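PDB 2ZUX: rhamnogalacturonan endolyase YesW from Bacillus subtilis, which cleaves the rhamnogalacturonan of plant cell-wall pectin by endo-acting beta-elimination, releasing oligosaccharides, and requires calcium or manganese for activity. Local coordinates for residues T103-E108 against D145-D150; A114-V119 against A557-P562; T198-K203 against A215-E220; L393-A398 against Y437-V442. All coordinates share one frame; numbering follows the deposited sequence.

How the contacts relate
After the N-terminal seven-stranded sheet the chain enters the beta-propeller sheets, and all four contacts lie there. Contact 1 comes first, tying the turn between strands 102-103 and 109-120 to the loop before strand 152-156. Contact 2 starts on strand 109-120, inside that first loop, and closes only near the C terminus, so the two cross. Contacts 3 and 4 are nested within the long span that contact 2 closes: contact 3 folds one loop between strands 193-198 and 230-235 upon itself, and contact 4 joins strand 393-397 to the turn after strand 435-437. Contacts 1 and 3 touch and share one rhamnose; contact 4 is remote from both.

Contact 1: residues T103-E108 against D145-D150; sequences TTPKGE and DGYTGD. With RAM (alpha-L-rhamnopyranose), chain O.
E108 OE1 accepts from two donors: the amide of N138 and a water 2.7 Å from E108 OE1. That water donates its second hydrogen to Y147 O, also over 2.7 Å, and so bridges two loops that share no direct hydrogen bond. Most of the rest is packing on Y147. P105 CB lies over one face of the ring, and P105 CD comes 3.9 Å from Y147 CD1. K106, with CG anti to the carbonyl carbon (chi1 -73°), brings CG obliquely to 3.8 Å from Y147 CD2. T104 CB lies 3.9 Å from Y147 CB, at the root of the tyrosine. The T104 hydroxyl faces back to its own loop: with chi1 at 71°, T104 OG1 accepts from K106 N at 3.1 Å, and weakly from E108 N. This ST turn lies within the type I beta turn T104-G107 that carries P105 and K106 to the ring. P105 CG also comes 3.6 Å from O4 of a rhamnose whose O1 donates to D150 OD1 at 2.7 Å; N167 holds D150 OD2. The loops thus contribute T103, P105 and D150 to a rhamnose pocket completed by residues such as K170 and R218, possibly an accessory carbohydrate-binding site.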
loop_
_atom_site.group_PDB
_atom_site.type_symbol
_atom_site.label_atom_id
_atom_site.label_comp_id
_atom_site.label_asym_id
_atom_site.label_seq_id
_atom_site.Cartn_x
_atom_site.Cartn_y
_atom_site.Cartn_z
ATOM N N THR A 103 8.479 5.220 29.157
ATOM C CA THR A 103 9.173 4.166 29.870
ATOM C C THR A 103 8.209 2.999 30.054
ATOM O O THR A 103 7.030 3.203 30.339
ATOM C CB THR A 103 9.685 4.676 31.235
ATOM O OG1 THR A 103 10.517 5.827 31.032
ATOM C CG2 THR A 103 10.496 3.620 31.933
ATOM N N THR A 104 8.712 1.781 29.876
ATOM C CA THR A 104 7.903 0.578 30.063
ATOM C C THR A 104 7.842 0.226 31.552
ATOM O O THR A 104 8.580 0.815 32.349
ATOM C CB THR A 104 8.500 -0.635 29.326
ATOM O OG1 THR A 104 9.694 -1.059 29.998
ATOM C CG2 THR A 104 8.800 -0.311 27.862
ATOM N N PRO A 105 6.969 -0.730 31.939
ATOM C CA PRO A 105 6.952 -1.183 33.338
ATOM C C PRO A 105 8.287 -1.744 33.841
ATOM O O PRO A 105 8.481 -1.850 35.051
ATOM C CB PRO A 105 5.878 -2.276 33.333
ATOM C CG PRO A 105 4.975 -1.897 32.203
ATOM C CD PRO A 105 5.919 -1.402 31.149
ATOM N N LYS A 106 9.194 -2.083 32.927
ATOM C CA LYS A 106 10.506 -2.620 33.291
ATOM C C LYS A 106 11.585 -1.540 33.382
ATOM O O LYS A 106 12.751 -1.840 33.643
ATOM C CB LYS A 106 10.928 -3.730 32.321
ATOM C CG LYS A 106 10.171 -5.039 32.509
ATOM C CD LYS A 106 10.473 -5.655 33.870
ATOM C CE LYS A 106 9.507 -6.772 34.209
ATOM N NZ LYS A 106 9.357 -6.942 35.683
ATOM N N GLY A 107 11.193 -0.288 33.166
ATOM C CA GLY A 107 12.118 0.835 33.276
ATOM C C GLY A 107 12.866 1.146 31.992
ATOM O O GLY A 107 13.799 1.949 31.991
ATOM N N GLU A 108 12.454 0.518 30.892
ATOM C CA GLU A 108 13.095 0.745 29.603
ATOM C C GLU A 108 12.541 1.996 28.928
ATOM O O GLU A 108 11.333 2.123 28.743
ATOM C CB GLU A 108 12.909 -0.469 28.689
ATOM C CG GLU A 108 13.574 -0.316 27.334
ATOM C CD GLU A 108 13.154 -1.389 26.346
ATOM O OE1 GLU A 108 11.962 -1.764 26.329
ATOM O OE2 GLU A 108 14.023 -1.849 25.581
ATOM N N ASP A 145 10.536 -11.551 23.093
ATOM C CA ASP A 145 9.836 -11.166 24.315
ATOM C C ASP A 145 10.234 -9.741 24.708
ATOM O O ASP A 145 11.331 -9.267 24.379
ATOM C CB ASP A 145 10.151 -12.145 25.458
ATOM C CG ASP A 145 9.741 -13.593 25.141
ATOM O OD1 ASP A 145 8.707 -13.793 24.452
ATOM O OD2 ASP A 145 10.452 -14.539 25.574
ATOM N N GLY A 146 9.324 -9.058 25.396
ATOM C CA GLY A 146 9.607 -7.732 25.940
ATOM C C GLY A 146 8.443 -6.780 25.765
ATOM O O GLY A 146 7.657 -6.904 24.825
ATOM N N TYR A 147 8.341 -5.819 26.677
ATOM C CA TYR A 147 7.298 -4.804 26.648
ATOM C C TYR A 147 7.530 -3.791 25.540
ATOM O O TYR A 147 8.675 -3.500 25.190
ATOM C CB TYR A 147 7.239 -4.077 27.992
ATOM C CG TYR A 147 6.676 -4.901 29.130
ATOM C CD1 TYR A 147 5.326 -4.831 29.467
ATOM C CD2 TYR A 147 7.497 -5.737 29.882
ATOM C CE1 TYR A 147 4.799 -5.580 30.527
ATOM C CE2 TYR A 147 6.982 -6.494 30.931
ATOM C CZ TYR A 147 5.639 -6.406 31.254
ATOM O OH TYR A 147 5.139 -7.153 32.304
ATOM N N THR A 148 6.443 -3.241 25.001
ATOM C CA THR A 148 6.546 -2.224 23.952
ATOM C C THR A 148 5.814 -0.949 24.344
ATOM O O THR A 148 4.860 -0.989 25.119
ATOM C CB THR A 148 5.970 -2.719 22.596
ATOM O OG1 THR A 148 4.575 -3.040 22.734
ATOM C CG2 THR A 148 6.717 -3.943 22.101
ATOM N N GLY A 149 6.264 0.186 23.817
ATOM C CA GLY A 149 5.516 1.426 23.956
ATOM C C GLY A 149 4.215 1.404 23.166
ATOM O O GLY A 149 4.020 0.548 22.286
ATOM N N ASP A 150 3.326 2.346 23.475
ATOM C CA ASP A 150 2.047 2.485 22.783
ATOM C C ASP A 150 2.236 2.716 21.291
ATOM O O ASP A 150 3.162 3.414 20.876
ATOM C CB ASP A 150 1.265 3.683 23.336
ATOM C CG ASP A 150 0.689 3.447 24.725
ATOM O OD1 ASP A 150 0.530 2.279 25.145
ATOM O OD2 ASP A 150 0.360 4.467 25.375
HETATM C C1 RAM O . 0.908 3.255 28.277
HETATM C C2 RAM O . 0.643 3.433 29.770
HETATM C C3 RAM O . 1.211 2.249 30.551
HETATM C C4 RAM O . 2.668 1.981 30.174
HETATM C C5 RAM O . 2.807 1.825 28.656
HETATM C C6 RAM O . 4.258 1.633 28.224
HETATM O O1 RAM O . 0.098 2.216 27.768
HETATM O O2 RAM O . 1.250 4.634 30.200
HETATM O O3 RAM O . 1.118 2.500 31.936
HETATM O O4 RAM O . 3.133 0.834 30.859
HETATM O O5 RAM O . 2.281 2.979 28.023
HETATM O O HOH W 1 11.327 -4.076 25.127
#

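Contact 2: residues A114-V119 against A557-P562; sequences ANDASV and AYNQPP. With CA (calcium ion), chain D; RAM (alpha-L-rhamnopyranose), chain M.
A calcium site deep in the beta-propeller joins D116 to N559, linking strand 109-120 to a loop more than 400 residues later. D116 OD2 and N559 OD1 each bind the calcium at 2.4 Å, as does A557 O, and two waters and N555 O complete six ligands. The remaining atoms of the two polar groups are used on each other: N559 ND2 donates to D116 OD1 over 2.9 Å, fairly straight at 161°. The donor comes from above the carboxylate, 71° out of its plane, yet the oxygen lies nearly in the amide plane. Together with the metal bond, this probably fixes the flip of the N559 amide, oxygen to the calcium and nitrogen to D116. K133 NZ, which also bonds D116 OD2, probably helps to balance its charge. Beside the metal, Y558 belongs to the substrate-binding site; its OH lies 3.0 Å from O2 of a bound rhamnose, and K498 meets the ring in a cation-pi contact. Y558 O accepts from Q560 NE2 at 3.0 Å. Around this centre, strand 109-120 runs beside strand 129-136, where A114 touches W134, while V119 and P562 both lean on I551 of helix 547-553.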
loop_
_atom_site.group_PDB
_atom_site.type_symbol
_atom_site.label_atom_id
_atom_site.label_comp_id
_atom_site.label_asym_id
_atom_site.label_seq_id
_atom_site.Cartn_x
_atom_site.Cartn_y
_atom_site.Cartn_z
ATOM N N ALA A 114 8.476 8.062 12.932
ATOM C CA ALA A 114 7.406 7.957 11.949
ATOM C C ALA A 114 7.617 6.663 11.166
ATOM O O ALA A 114 8.741 6.334 10.801
ATOM C CB ALA A 114 7.434 9.151 11.039
ATOM N N ASN A 115 6.547 5.910 10.932
ATOM C CA ASN A 115 6.682 4.585 10.338
ATOM C C ASN A 115 5.721 4.476 9.141
ATOM O O ASN A 115 5.619 5.427 8.358
ATOM C CB ASN A 115 6.482 3.526 11.435
ATOM C CG ASN A 115 7.034 2.159 11.061
ATOM O OD1 ASN A 115 8.242 1.871 11.214
ATOM N ND2 ASN A 115 6.152 1.287 10.635
ATOM N N ASP A 116 5.015 3.353 8.994
ATOM C CA ASP A 116 4.147 3.114 7.838
ATOM C C ASP A 116 3.006 4.107 7.786
ATOM O O ASP A 116 2.431 4.461 8.819
ATOM C CB ASP A 116 3.528 1.719 7.924
ATOM C CG ASP A 116 4.548 0.602 7.942
ATOM O OD1 ASP A 116 5.638 0.741 7.351
ATOM O OD2 ASP A 116 4.198 -0.454 8.521
ATOM N N ALA A 117 2.633 4.493 6.572
ATOM C CA ALA A 117 1.453 5.319 6.367
ATOM C C ALA A 117 0.473 4.693 5.384
ATOM O O ALA A 117 0.787 3.732 4.671
ATOM C CB ALA A 117 1.834 6.742 5.914
ATOM N N SER A 118 -0.723 5.269 5.367
ATOM C CA SER A 118 -1.694 5.029 4.319
ATOM C C SER A 118 -2.299 6.372 3.941
ATOM O O SER A 118 -1.925 7.407 4.514
ATOM C CB SER A 118 -2.773 4.063 4.801
ATOM O OG SER A 118 -3.636 3.709 3.742
ATOM N N VAL A 119 -3.194 6.365 2.957
ATOM C CA VAL A 119 -3.927 7.577 2.587
ATOM C C VAL A 119 -5.420 7.326 2.493
ATOM O O VAL A 119 -5.874 6.222 2.177
ATOM C CB VAL A 119 -3.451 8.189 1.249
ATOM C CG1 VAL A 119 -2.115 8.907 1.416
ATOM C CG2 VAL A 119 -3.404 7.135 0.159
ATOM N N ALA A 557 2.217 -5.596 7.630
ATOM C CA ALA A 557 3.351 -6.469 7.921
ATOM C C ALA A 557 4.569 -6.062 7.085
ATOM O O ALA A 557 5.043 -4.924 7.223
ATOM C CB ALA A 557 2.961 -7.940 7.751
ATOM N N TYR A 558 5.109 -6.946 6.250
ATOM C CA TYR A 558 6.250 -6.567 5.422
ATOM C C TYR A 558 5.805 -5.913 4.124
ATOM O O TYR A 558 5.521 -6.580 3.125
ATOM C CB TYR A 558 7.183 -7.753 5.175
ATOM C CG TYR A 558 7.873 -8.282 6.429
ATOM C CD1 TYR A 558 7.934 -7.532 7.608
ATOM C CD2 TYR A 558 8.475 -9.539 6.426
ATOM C CE1 TYR A 558 8.581 -8.034 8.747
ATOM C CE2 TYR A 558 9.116 -10.040 7.561
ATOM C CZ TYR A 558 9.149 -9.278 8.718
ATOM O OH TYR A 558 9.766 -9.734 9.861
ATOM N N ASN A 559 5.770 -4.580 4.175
ATOM C CA ASN A 559 5.241 -3.732 3.104
ATOM C C ASN A 559 5.739 -4.189 1.742
ATOM O O ASN A 559 6.950 -4.345 1.556
ATOM C CB ASN A 559 5.727 -2.279 3.259
ATOM C CG ASN A 559 5.487 -1.680 4.641
ATOM O OD1 ASN A 559 5.490 -2.366 5.669
ATOM N ND2 ASN A 559 5.364 -0.360 4.673
ATOM N N GLN A 560 4.808 -4.353 0.797
ATOM C CA GLN A 560 5.119 -4.698 -0.592
ATOM C C GLN A 560 4.679 -3.570 -1.512
ATOM O O GLN A 560 3.745 -2.840 -1.181
ATOM C CB GLN A 560 4.398 -5.983 -0.999
ATOM C CG GLN A 560 4.831 -7.204 -0.203
ATOM C CD GLN A 560 6.285 -7.548 -0.406
ATOM O OE1 GLN A 560 6.710 -7.884 -1.512
ATOM N NE2 GLN A 560 7.065 -7.461 0.666
ATOM N N PRO A 561 5.353 -3.429 -2.670
ATOM C CA PRO A 561 4.999 -2.376 -3.612
ATOM C C PRO A 561 3.684 -2.649 -4.336
ATOM O O PRO A 561 3.272 -3.806 -4.462
ATOM C CB PRO A 561 6.164 -2.397 -4.613
ATOM C CG PRO A 561 6.656 -3.817 -4.588
ATOM C CD PRO A 561 6.499 -4.238 -3.149
ATOM N N PRO A 562 3.023 -1.590 -4.811
ATOM C CA PRO A 562 1.746 -1.757 -5.498
ATOM C C PRO A 562 1.899 -2.103 -6.973
ATOM O O PRO A 562 2.931 -1.816 -7.593
ATOM C CB PRO A 562 1.089 -0.387 -5.330
ATOM C CG PRO A 562 2.258 0.572 -5.320
ATOM C CD PRO A 562 3.403 -0.170 -4.667
HETATM CA CA CA D . 4.490 -2.693 7.828
HETATM C C1 RAM M . 11.043 -5.525 11.222
HETATM C C2 RAM M . 11.689 -6.517 10.256
HETATM C C3 RAM M . 13.074 -6.034 9.812
HETATM C C4 RAM M . 13.955 -5.697 11.018
HETATM C C5 RAM M . 13.222 -4.716 11.937
HETATM C C6 RAM M . 14.027 -4.477 13.208
HETATM O O1 RAM M . 10.639 -4.366 10.530
HETATM O O2 RAM M . 11.783 -7.762 10.918
HETATM O O3 RAM M . 13.711 -7.007 9.006
HETATM O O4 RAM M . 15.197 -5.179 10.577
HETATM O O5 RAM M . 11.926 -5.200 12.286
HETATM O O HOH W 2 6.333 -2.874 9.210
HETATM O O HOH W 3 3.176 -3.229 9.745
#

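Contact 3: residues T198-K203 against A215-E220; sequences TADGTK and ADYRNE. With RAM (alpha-L-rhamnopyranose), chain P; RAM (alpha-L-rhamnopyranose), chain O.
D200 meets A215 and Y217 within one long loop of a propeller sheet, between strands 193-198 and 230-235, and each side carries its own tight turn: a type II beta turn at A199-T202 and an Asx turn at D216.

The apolar part is small, D200 CB resting 4.1 Å from A215 CB. Beside it D200 OD2 comes up to the edge of the Y217 ring, near its plane, 3.4 Å from Y217 CE2. A water finishes the link, donating to D200 OD2 and hydrogen-bonded to Y217 OH, 2.7 Å from that oxygen. The other carboxylate oxygen, OD1, is held by Y230 and by the backbone of N212, so both carboxylate oxygens have partners.

Charge pairing dominates the second segment. R218, bent at chi3 (-67°), folds back and grips D216 side-on, NE to OD1 and NH2 to OD2, the latter at 2.9 Å. D216 OD1 also accepts from R218 N, the two donors arriving from opposite faces of the carboxylate plane. A leucine in place of R218 would probably leave the D216 carboxylate without its charged mate and a rhamnose hydroxyl without its donor.

Sugar bonds come last. The guanidinium, its rotation held by D216, presents an edge to O4 of one rhamnose, with R218 NH1 at 2.8 Å and 166°, and NH2 adding a weak bond. A second rhamnose bonds the type II turn, its O3 donating to G201 O over 2.6 Å.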
loop_
_atom_site.group_PDB
_atom_site.type_symbol
_atom_site.label_atom_id
_atom_site.label_comp_id
_atom_site.label_asym_id
_atom_site.label_seq_id
_atom_site.Cartn_x
_atom_site.Cartn_y
_atom_site.Cartn_z
ATOM N N THR A 198 -8.332 -3.285 17.914
ATOM C CA THR A 198 -8.206 -2.433 19.097
ATOM C C THR A 198 -8.414 -3.300 20.333
ATOM O O THR A 198 -8.662 -4.503 20.229
ATOM C CB THR A 198 -9.256 -1.303 19.063
ATOM O OG1 THR A 198 -10.556 -1.898 19.033
ATOM C CG2 THR A 198 -9.064 -0.414 17.829
ATOM N N ALA A 199 -8.318 -2.690 21.507
ATOM C CA ALA A 199 -8.441 -3.429 22.748
ATOM C C ALA A 199 -8.984 -2.528 23.841
ATOM O O ALA A 199 -9.139 -1.317 23.654
ATOM C CB ALA A 199 -7.087 -3.995 23.157
ATOM N N ASP A 200 -9.262 -3.117 24.998
ATOM C CA ASP A 200 -9.546 -2.317 26.183
ATOM C C ASP A 200 -8.400 -1.333 26.345
ATOM O O ASP A 200 -7.226 -1.699 26.241
ATOM C CB ASP A 200 -9.599 -3.210 27.423
ATOM C CG ASP A 200 -10.785 -4.145 27.417
ATOM O OD1 ASP A 200 -11.913 -3.682 27.152
ATOM O OD2 ASP A 200 -10.573 -5.350 27.677
ATOM N N GLY A 201 -8.730 -0.071 26.569
ATOM C CA GLY A 201 -7.695 0.922 26.767
ATOM C C GLY A 201 -7.299 1.687 25.521
ATOM O O GLY A 201 -6.588 2.672 25.620
ATOM N N THR A 202 -7.722 1.234 24.344
ATOM C CA THR A 202 -7.520 2.021 23.132
ATOM C C THR A 202 -8.268 3.342 23.305
ATOM O O THR A 202 -9.421 3.344 23.736
ATOM C CB THR A 202 -8.040 1.274 21.895
ATOM O OG1 THR A 202 -7.228 0.112 21.665
ATOM C CG2 THR A 202 -8.019 2.180 20.648
ATOM N N LYS A 203 -7.602 4.450 22.984
ATOM C CA LYS A 203 -8.187 5.778 23.130
ATOM C C LYS A 203 -8.395 6.390 21.748
ATOM O O LYS A 203 -7.442 6.511 20.962
ATOM C CB LYS A 203 -7.270 6.650 23.990
ATOM C CG LYS A 203 -7.875 7.987 24.406
ATOM C CD LYS A 203 -7.124 8.631 25.580
ATOM C CE LYS A 203 -5.658 8.901 25.258
ATOM N NZ LYS A 203 -5.451 9.951 24.216
ATOM N N ALA A 215 -8.064 -2.063 32.198
ATOM C CA ALA A 215 -7.667 -3.469 32.087
ATOM C C ALA A 215 -6.267 -3.586 31.500
ATOM O O ALA A 215 -5.923 -2.885 30.550
ATOM C CB ALA A 215 -8.666 -4.227 31.233
ATOM N N ASP A 216 -5.451 -4.450 32.095
ATOM C CA ASP A 216 -4.080 -4.649 31.648
ATOM C C ASP A 216 -3.855 -6.134 31.408
ATOM O O ASP A 216 -3.718 -6.915 32.356
ATOM C CB ASP A 216 -3.097 -4.110 32.693
ATOM C CG ASP A 216 -1.655 -4.119 32.217
ATOM O OD1 ASP A 216 -1.365 -4.716 31.153
ATOM O OD2 ASP A 216 -0.800 -3.523 32.917
ATOM N N TYR A 217 -3.833 -6.522 30.140
ATOM C CA TYR A 217 -3.667 -7.923 29.767
ATOM C C TYR A 217 -2.264 -8.236 29.277
ATOM O O TYR A 217 -2.041 -9.295 28.692
ATOM C CB TYR A 217 -4.703 -8.319 28.715
ATOM C CG TYR A 217 -6.110 -8.304 29.249
ATOM C CD1 TYR A 217 -6.549 -9.288 30.125
ATOM C CD2 TYR A 217 -7.004 -7.302 28.880
ATOM C CE1 TYR A 217 -7.834 -9.281 30.625
ATOM C CE2 TYR A 217 -8.297 -7.279 29.374
ATOM C CZ TYR A 217 -8.707 -8.278 30.247
ATOM O OH TYR A 217 -9.990 -8.263 30.746
ATOM N N ARG A 218 -1.311 -7.341 29.525
ATOM C CA ARG A 218 0.086 -7.636 29.206
ATOM C C ARG A 218 0.602 -8.701 30.158
ATOM O O ARG A 218 0.482 -8.564 31.386
ATOM C CB ARG A 218 0.959 -6.390 29.327
ATOM C CG ARG A 218 0.649 -5.300 28.314
ATOM C CD ARG A 218 1.444 -4.040 28.602
ATOM N NE ARG A 218 1.018 -3.418 29.859
ATOM C CZ ARG A 218 1.529 -2.289 30.348
ATOM N NH1 ARG A 218 2.487 -1.638 29.699
ATOM N NH2 ARG A 218 1.070 -1.809 31.499
ATOM N N ASN A 219 1.161 -9.772 29.605
ATOM C CA ASN A 219 1.815 -10.766 30.447
ATOM C C ASN A 219 3.267 -10.369 30.683
ATOM O O ASN A 219 3.712 -9.313 30.229
ATOM C CB ASN A 219 1.633 -12.194 29.902
ATOM C CG ASN A 219 2.541 -12.522 28.736
ATOM O OD1 ASN A 219 3.292 -11.689 28.241
ATOM N ND2 ASN A 219 2.474 -13.775 28.297
ATOM N N GLU A 220 4.008 -11.193 31.415
ATOM C CA GLU A 220 5.372 -10.831 31.774
ATOM C C GLU A 220 6.328 -10.862 30.575
ATOM O O GLU A 220 7.451 -10.377 30.674
ATOM C CB GLU A 220 5.890 -11.732 32.893
ATOM C CG GLU A 220 5.999 -13.181 32.472
ATOM C CD GLU A 220 6.264 -14.131 33.617
ATOM O OE1 GLU A 220 5.774 -13.892 34.744
ATOM O OE2 GLU A 220 6.951 -15.127 33.365
HETATM C C1 RAM P . -6.424 4.995 31.024
HETATM C C2 RAM P . -5.883 3.873 30.139
HETATM C C3 RAM P . -5.877 4.316 28.675
HETATM C C4 RAM P . -5.100 5.620 28.522
HETATM C C5 RAM P . -5.667 6.676 29.477
HETATM C C6 RAM P . -4.863 7.973 29.445
HETATM O O1 RAM P . -7.795 5.207 30.753
HETATM O O2 RAM P . -4.577 3.543 30.561
HETATM O O3 RAM P . -5.317 3.324 27.844
HETATM O O4 RAM P . -5.205 6.055 27.185
HETATM O O5 RAM P . -5.685 6.192 30.814
HETATM C C1 RAM O . 0.908 3.255 28.277
HETATM C C2 RAM O . 0.643 3.433 29.770
HETATM C C3 RAM O . 1.211 2.249 30.551
HETATM C C4 RAM O . 2.668 1.981 30.174
HETATM C C5 RAM O . 2.807 1.825 28.656
HETATM C C6 RAM O . 4.258 1.633 28.224
HETATM O O1 RAM O . 0.098 2.216 27.768
HETATM O O2 RAM O . 1.250 4.634 30.200
HETATM O O3 RAM O . 1.118 2.500 31.936
HETATM O O4 RAM O . 3.133 0.834 30.859
HETATM O O5 RAM O . 2.281 2.979 28.023
HETATM O O HOH W 4 -11.727 -6.457 29.838
#

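Contact 4: residues L393-A398 against Y437-V442; sequences LSFRDA and YSAKGV
F395 turns one face of its ring to the carbonyl of A439, whose oxygen stands 3.3 Å above the ring plane and offset toward the rim, nearest to CE2 and CZ of F395. The phenylalanine extends with CG anti to the backbone N (chi1 -171°), which carries the ring across to the turn, and A439 CB adds a looser contact 4.1 Å from F395 CZ. A439 O also accepts from W405 NE1, and W405 stacks on F395. An alanine at F395 is likely to open a gap beneath the A439 carbonyl and leave W405 without its stacking partner. Strand 393-397 is the third of four in an antiparallel propeller sheet, and 437-442 forms the turn after strand 435-437, next to the strand 429-432 that F395 and Y437 also touch. L393 is less relaxed: chi1 at 42° and chi2 (149°) about halfway between staggered and eclipsed bring CD1 to 3.6 Å from Y437 CE2, the two side chains meeting at about a right angle. S438 OG accepts from K440 N at 3.1 Å, an ST turn inside the type I beta turn S438-G441, and also from V442 N, beyond the turn. K440 leaves the turn away from the strand, and its NZ forms a salt bridge with D372.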
loop_
_atom_site.group_PDB
_atom_site.type_symbol
_atom_site.label_atom_id
_atom_site.label_comp_id
_atom_site.label_asym_id
_atom_site.label_seq_id
_atom_site.Cartn_x
_atom_site.Cartn_y
_atom_site.Cartn_z
ATOM N N LEU A 393 11.298 -19.724 -5.673
ATOM C CA LEU A 393 10.555 -18.663 -6.342
ATOM C C LEU A 393 9.583 -19.328 -7.291
ATOM O O LEU A 393 9.934 -20.282 -7.991
ATOM C CB LEU A 393 11.482 -17.665 -7.045
ATOM C CG LEU A 393 12.693 -18.155 -7.839
ATOM C CD1 LEU A 393 13.008 -17.224 -8.996
ATOM C CD2 LEU A 393 13.926 -18.313 -6.934
ATOM N N SER A 394 8.348 -18.843 -7.281
ATOM C CA SER A 394 7.296 -19.453 -8.073
ATOM C C SER A 394 6.551 -18.376 -8.840
ATOM O O SER A 394 6.347 -17.265 -8.349
ATOM C CB SER A 394 6.342 -20.277 -7.201
ATOM O OG SER A 394 5.663 -19.481 -6.242
ATOM N N PHE A 395 6.160 -18.713 -10.064
ATOM C CA PHE A 395 5.459 -17.800 -10.952
ATOM C C PHE A 395 4.230 -18.560 -11.442
ATOM O O PHE A 395 4.360 -19.595 -12.113
ATOM C CB PHE A 395 6.391 -17.412 -12.101
ATOM C CG PHE A 395 5.865 -16.307 -12.991
ATOM C CD1 PHE A 395 6.372 -15.008 -12.896
ATOM C CD2 PHE A 395 4.915 -16.575 -13.972
ATOM C CE1 PHE A 395 5.902 -13.992 -13.741
ATOM C CE2 PHE A 395 4.441 -15.575 -14.805
ATOM C CZ PHE A 395 4.938 -14.276 -14.693
ATOM N N ARG A 396 3.045 -18.088 -11.063
ATOM C CA ARG A 396 1.841 -18.890 -11.240
ATOM C C ARG A 396 0.676 -18.131 -11.848
ATOM O O ARG A 396 0.630 -16.896 -11.829
ATOM C CB ARG A 396 1.411 -19.475 -9.896
ATOM C CG ARG A 396 0.676 -18.484 -8.976
ATOM C CD ARG A 396 0.426 -19.136 -7.648
ATOM N NE ARG A 396 -0.483 -18.456 -6.725
ATOM C CZ ARG A 396 -0.118 -17.921 -5.555
ATOM N NH1 ARG A 396 1.158 -17.868 -5.184
ATOM N NH2 ARG A 396 -1.040 -17.416 -4.750
ATOM N N ASP A 397 -0.273 -18.909 -12.366
ATOM C CA ASP A 397 -1.568 -18.411 -12.781
ATOM C C ASP A 397 -2.305 -17.956 -11.517
ATOM O O ASP A 397 -2.524 -18.747 -10.609
ATOM C CB ASP A 397 -2.311 -19.557 -13.478
ATOM C CG ASP A 397 -3.666 -19.155 -14.019
ATOM O OD1 ASP A 397 -4.491 -18.597 -13.267
ATOM O OD2 ASP A 397 -3.927 -19.463 -15.201
ATOM N N ALA A 398 -2.682 -16.677 -11.458
ATOM C CA ALA A 398 -3.293 -16.132 -10.241
ATOM C C ALA A 398 -4.624 -16.796 -9.878
ATOM O O ALA A 398 -4.960 -16.933 -8.700
ATOM C CB ALA A 398 -3.469 -14.623 -10.361
ATOM N N TYR A 437 14.916 -12.905 -14.307
ATOM C CA TYR A 437 14.204 -13.738 -15.268
ATOM C C TYR A 437 13.167 -12.951 -16.045
ATOM O O TYR A 437 12.588 -11.982 -15.537
ATOM C CB TYR A 437 13.458 -14.866 -14.554
ATOM C CG TYR A 437 14.306 -15.757 -13.687
ATOM C CD1 TYR A 437 14.850 -16.940 -14.190
ATOM C CD2 TYR A 437 14.540 -15.436 -12.353
ATOM C CE1 TYR A 437 15.617 -17.769 -13.386
ATOM C CE2 TYR A 437 15.310 -16.246 -11.541
ATOM C CZ TYR A 437 15.841 -17.410 -12.061
ATOM O OH TYR A 437 16.600 -18.215 -11.247
ATOM N N SER A 438 12.883 -13.402 -17.260
ATOM C CA SER A 438 11.741 -12.895 -17.988
ATOM C C SER A 438 10.467 -13.457 -17.356
ATOM O O SER A 438 10.520 -14.366 -16.530
ATOM C CB SER A 438 11.809 -13.325 -19.450
ATOM O OG SER A 438 11.473 -14.699 -19.580
ATOM N N ALA A 439 9.326 -12.915 -17.767
ATOM C CA ALA A 439 8.027 -13.416 -17.320
ATOM C C ALA A 439 7.801 -14.890 -17.679
ATOM O O ALA A 439 6.935 -15.554 -17.103
ATOM C CB ALA A 439 6.911 -12.560 -17.892
ATOM N N LYS A 440 8.572 -15.379 -18.651
ATOM C CA LYS A 440 8.496 -16.779 -19.083
ATOM C C LYS A 440 9.478 -17.676 -18.333
ATOM O O LYS A 440 9.537 -18.885 -18.584
ATOM C CB LYS A 440 8.782 -16.887 -20.588
ATOM C CG LYS A 440 7.922 -16.026 -21.494
ATOM C CD LYS A 440 6.453 -16.417 -21.421
ATOM C CE LYS A 440 5.635 -15.754 -22.516
ATOM N NZ LYS A 440 4.201 -16.132 -22.389
ATOM N N GLY A 441 10.263 -17.099 -17.427
ATOM C CA GLY A 441 11.223 -17.880 -16.648
ATOM C C GLY A 441 12.584 -18.075 -17.284
ATOM O O GLY A 441 13.362 -18.921 -16.835
ATOM N N VAL A 442 12.880 -17.296 -18.320
ATOM C CA VAL A 442 14.188 -17.337 -18.975
ATOM C C VAL A 442 15.169 -16.431 -18.232
ATOM O O VAL A 442 14.908 -15.239 -18.073
ATOM C CB VAL A 442 14.070 -16.922 -20.467
ATOM C CG1 VAL A 442 15.443 -16.826 -21.121
ATOM C CG2 VAL A 442 13.186 -17.900 -21.214
#